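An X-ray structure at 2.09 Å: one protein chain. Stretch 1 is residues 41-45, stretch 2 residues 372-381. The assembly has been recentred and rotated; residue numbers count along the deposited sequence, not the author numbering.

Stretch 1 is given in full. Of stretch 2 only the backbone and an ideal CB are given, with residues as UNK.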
# COMPACT_ATOMS: atom_id res chain seq x y z
N GLU A 41 11.70 -42.16 -16.03
CA GLU A 41 12.14 -42.31 -17.40
C GLU A 41 11.26 -41.48 -18.33
O GLU A 41 10.04 -41.52 -18.24
CB GLU A 41 12.14 -43.79 -17.81
CG GLU A 41 12.60 -43.97 -19.26
CD GLU A 41 12.30 -45.35 -19.82
OE1 GLU A 41 12.60 -45.56 -21.02
OE2 GLU A 41 11.77 -46.22 -19.08
N VAL A 42 11.89 -40.73 -19.21
CA VAL A 42 11.16 -39.83 -20.07
C VAL A 42 11.19 -40.36 -21.49
O VAL A 42 12.25 -40.56 -22.04
CB VAL A 42 11.77 -38.41 -20.04
CG1 VAL A 42 11.02 -37.48 -21.00
CG2 VAL A 42 11.73 -37.85 -18.60
N ARG A 43 10.02 -40.58 -22.08
CA ARG A 43 9.95 -41.11 -23.43
C ARG A 43 8.85 -40.46 -24.27
O ARG A 43 7.80 -40.09 -23.76
CB ARG A 43 9.76 -42.64 -23.41
CG ARG A 43 11.04 -43.44 -23.65
CD ARG A 43 11.20 -43.84 -25.14
NE ARG A 43 10.99 -45.28 -25.39
CZ ARG A 43 9.89 -45.83 -25.90
NH1 ARG A 43 8.84 -45.10 -26.26
NH2 ARG A 43 9.83 -47.15 -26.06
N VAL A 44 9.12 -40.31 -25.56
CA VAL A 44 8.09 -39.96 -26.52
C VAL A 44 7.20 -41.17 -26.70
O VAL A 44 7.69 -42.24 -27.05
CB VAL A 44 8.70 -39.55 -27.89
CG1 VAL A 44 7.60 -39.34 -28.94
CG2 VAL A 44 9.57 -38.30 -27.73
N GLU A 45 5.91 -41.02 -26.42
CA GLU A 45 4.97 -42.13 -26.60
C GLU A 45 3.67 -41.66 -27.25
O GLU A 45 3.35 -40.46 -27.24
CB GLU A 45 4.73 -42.87 -25.26
CG GLU A 45 3.91 -42.11 -24.22
CD GLU A 45 3.86 -42.82 -22.85
OE1 GLU A 45 2.75 -43.03 -22.30
OE2 GLU A 45 4.94 -43.16 -22.30
N UNK A 372 13.58 -30.34 -31.67
CA UNK A 372 12.31 -30.97 -32.01
C UNK A 372 11.80 -31.75 -30.79
O UNK A 372 12.56 -32.03 -29.87
CB UNK A 372 12.46 -31.89 -33.22
N UNK A 373 10.51 -32.10 -30.81
CA UNK A 373 9.92 -32.92 -29.75
C UNK A 373 10.73 -34.20 -29.44
O UNK A 373 10.99 -34.51 -28.26
CB UNK A 373 8.49 -33.30 -30.15
N UNK A 374 11.16 -34.90 -30.49
CA UNK A 374 11.95 -36.12 -30.35
C UNK A 374 13.23 -35.93 -29.56
O UNK A 374 13.66 -36.84 -28.85
CB UNK A 374 12.29 -36.67 -31.73
N UNK A 375 13.85 -34.75 -29.67
CA UNK A 375 15.12 -34.50 -29.01
C UNK A 375 14.98 -34.11 -27.54
O UNK A 375 15.99 -34.03 -26.83
CB UNK A 375 15.87 -33.40 -29.76
N UNK A 376 13.74 -33.87 -27.10
CA UNK A 376 13.47 -33.39 -25.73
C UNK A 376 13.98 -34.34 -24.64
O UNK A 376 14.68 -33.89 -23.72
CB UNK A 376 11.97 -33.18 -25.55
N UNK A 377 13.64 -35.65 -24.72
CA UNK A 377 14.15 -36.50 -23.63
C UNK A 377 15.68 -36.42 -23.52
O UNK A 377 16.22 -36.34 -22.42
CB UNK A 377 13.72 -37.95 -23.85
N UNK A 378 16.36 -36.39 -24.66
CA UNK A 378 17.82 -36.30 -24.70
C UNK A 378 18.32 -35.03 -23.99
O UNK A 378 19.29 -35.08 -23.22
CB UNK A 378 18.31 -36.32 -26.15
N UNK A 379 17.66 -33.91 -24.25
CA UNK A 379 18.09 -32.63 -23.68
C UNK A 379 17.79 -32.47 -22.20
O UNK A 379 18.54 -31.84 -21.47
CB UNK A 379 17.43 -31.48 -24.44
N UNK A 380 16.68 -33.04 -21.76
CA UNK A 380 16.34 -33.09 -20.34
C UNK A 380 17.46 -33.81 -19.57
O UNK A 380 17.82 -33.41 -18.46
CB UNK A 380 15.00 -33.79 -20.13
N UNK A 381 18.00 -34.87 -20.17
CA UNK A 381 19.15 -35.58 -19.62
C UNK A 381 20.46 -34.76 -19.70
O UNK A 381 21.21 -34.64 -18.73
CB UNK A 381 19.33 -36.91 -20.36

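Stretch 1 is a strand whose side chains alternate: V42 and V44 point toward stretch 2, while R43 points away. The helical segment that includes 376-381 runs nearly antiparallel to it (163°, axes 8.1 Å apart at closest approach), so stretch 2 meets a narrow, two-valine apolar surface.

Position 372 has no atom of stretch 1 within 5.5 Å of its ideal CB, and its extended backbone (-85/164) precedes helical angles; many small or polar residues would serve. It is S372, whose N and OG turn to position 375.

At 373 the CB points sideways and again finds nothing within 5.5 Å. A short side chain would miss the strand, whereas a long, flexible apolar one could approach V44. The residue is selenomethionine M373; with chi1 and chi2 both t, its CE comes 4.4 Å from V44 CG1.

Position 374 also points sideways, with its ideal CB 5.1 Å from V44 CG2. Stretch 1 offers methyls here and no charged partner, so an aliphatic or a long polar chain folded over the valine would fit. E374 takes the second course: chi1 and chi2, both m, curl the chain back until OE2 lies 3.9 Å from V44 CG1. This is a packing contact; OE2 finds its hydrogen bond elsewhere in the structure.

Position 375 points away, leaving the choice open to polar residues. E375 turns its carboxylate back to S372, where OE2 accepts hydrogen bonds from S372 N and from S372 OG, both at 3.1 Å.

At 376 the sideways CB has no neighbour within 5.5 Å, so stretch 1 sets little preference. I376 leads its end away from the strand.

Position 377 is the most constrained. The CA of 377 is 5.7 Å from V42 CA, and its ideal CB points toward the strand, 3.5 Å from V42 O and 4.9 Å from R43 N. A compact residue is favoured: alanine, serine or proline, the last compatible with phi of -56°. P377 places CB 3.6 Å from V42 O and 4.1 Å from V42 CG1, while its CG sits 4.1 Å from V44 CG2, so one ring touches both valines.

Positions 378 and 379 make no contact, the CB of the first pointing away and that of the second lying out of reach; stretch 1 restricts neither. They are E378 and Y379.

Position 380, one turn after P377, points toward the strand with its ideal CB 5.4 Å from V42 CG2. That gap suits leucine, isoleucine or methionine. I380 extends with chi2 t, bringing CD1 4.3 Å from V42 CG1.

Position 381 is out of reach, and K381 contributes its backbone N to a helical bond with P377 O (3.2 Å).

Stretch 2 (372-381) SMEEIPEYIK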
# COMPACT_ATOMS: atom_id res chain seq x y z
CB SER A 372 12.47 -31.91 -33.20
OG SER A 372 13.25 -33.03 -32.80
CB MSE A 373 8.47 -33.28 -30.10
CG MSE A 373 7.83 -34.14 -29.03
SE MSE A 373 5.96 -34.49 -29.40
CE MSE A 373 6.18 -35.71 -30.90
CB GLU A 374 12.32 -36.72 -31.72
CG GLU A 374 11.15 -36.99 -32.67
CD GLU A 374 10.14 -37.99 -32.12
OE1 GLU A 374 10.56 -39.08 -31.64
OE2 GLU A 374 8.92 -37.69 -32.17
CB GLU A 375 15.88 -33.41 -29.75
CG GLU A 375 16.24 -33.77 -31.18
CD GLU A 375 16.86 -32.59 -31.90
OE1 GLU A 375 18.08 -32.33 -31.72
OE2 GLU A 375 16.13 -31.90 -32.63
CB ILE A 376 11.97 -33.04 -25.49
CG1 ILE A 376 11.57 -31.76 -26.23
CG2 ILE A 376 11.65 -32.91 -23.99
CD1 ILE A 376 12.40 -30.50 -25.88
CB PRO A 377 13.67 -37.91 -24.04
CG PRO A 377 12.43 -37.65 -24.85
CD PRO A 377 12.71 -36.38 -25.61
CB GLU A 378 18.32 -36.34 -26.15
CG GLU A 378 19.82 -36.14 -26.33
CD GLU A 378 20.23 -35.71 -27.76
OE1 GLU A 378 19.57 -36.10 -28.75
OE2 GLU A 378 21.23 -34.97 -27.88
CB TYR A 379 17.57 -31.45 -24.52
CG TYR A 379 18.44 -31.22 -25.72
CD1 TYR A 379 19.60 -30.44 -25.62
CD2 TYR A 379 18.15 -31.84 -26.94
CE1 TYR A 379 20.44 -30.26 -26.72
CE2 TYR A 379 19.00 -31.66 -28.05
CZ TYR A 379 20.14 -30.88 -27.93
OH TYR A 379 20.97 -30.68 -29.01
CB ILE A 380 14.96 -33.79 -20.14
CG1 ILE A 380 13.84 -32.86 -20.56
CG2 ILE A 380 14.76 -34.27 -18.70
CD1 ILE A 380 12.43 -33.45 -20.39
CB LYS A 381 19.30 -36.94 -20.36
CG LYS A 381 20.75 -37.46 -20.52
CD LYS A 381 21.06 -38.65 -19.62
CE LYS A 381 21.05 -38.28 -18.15
NZ LYS A 381 21.90 -39.22 -17.33
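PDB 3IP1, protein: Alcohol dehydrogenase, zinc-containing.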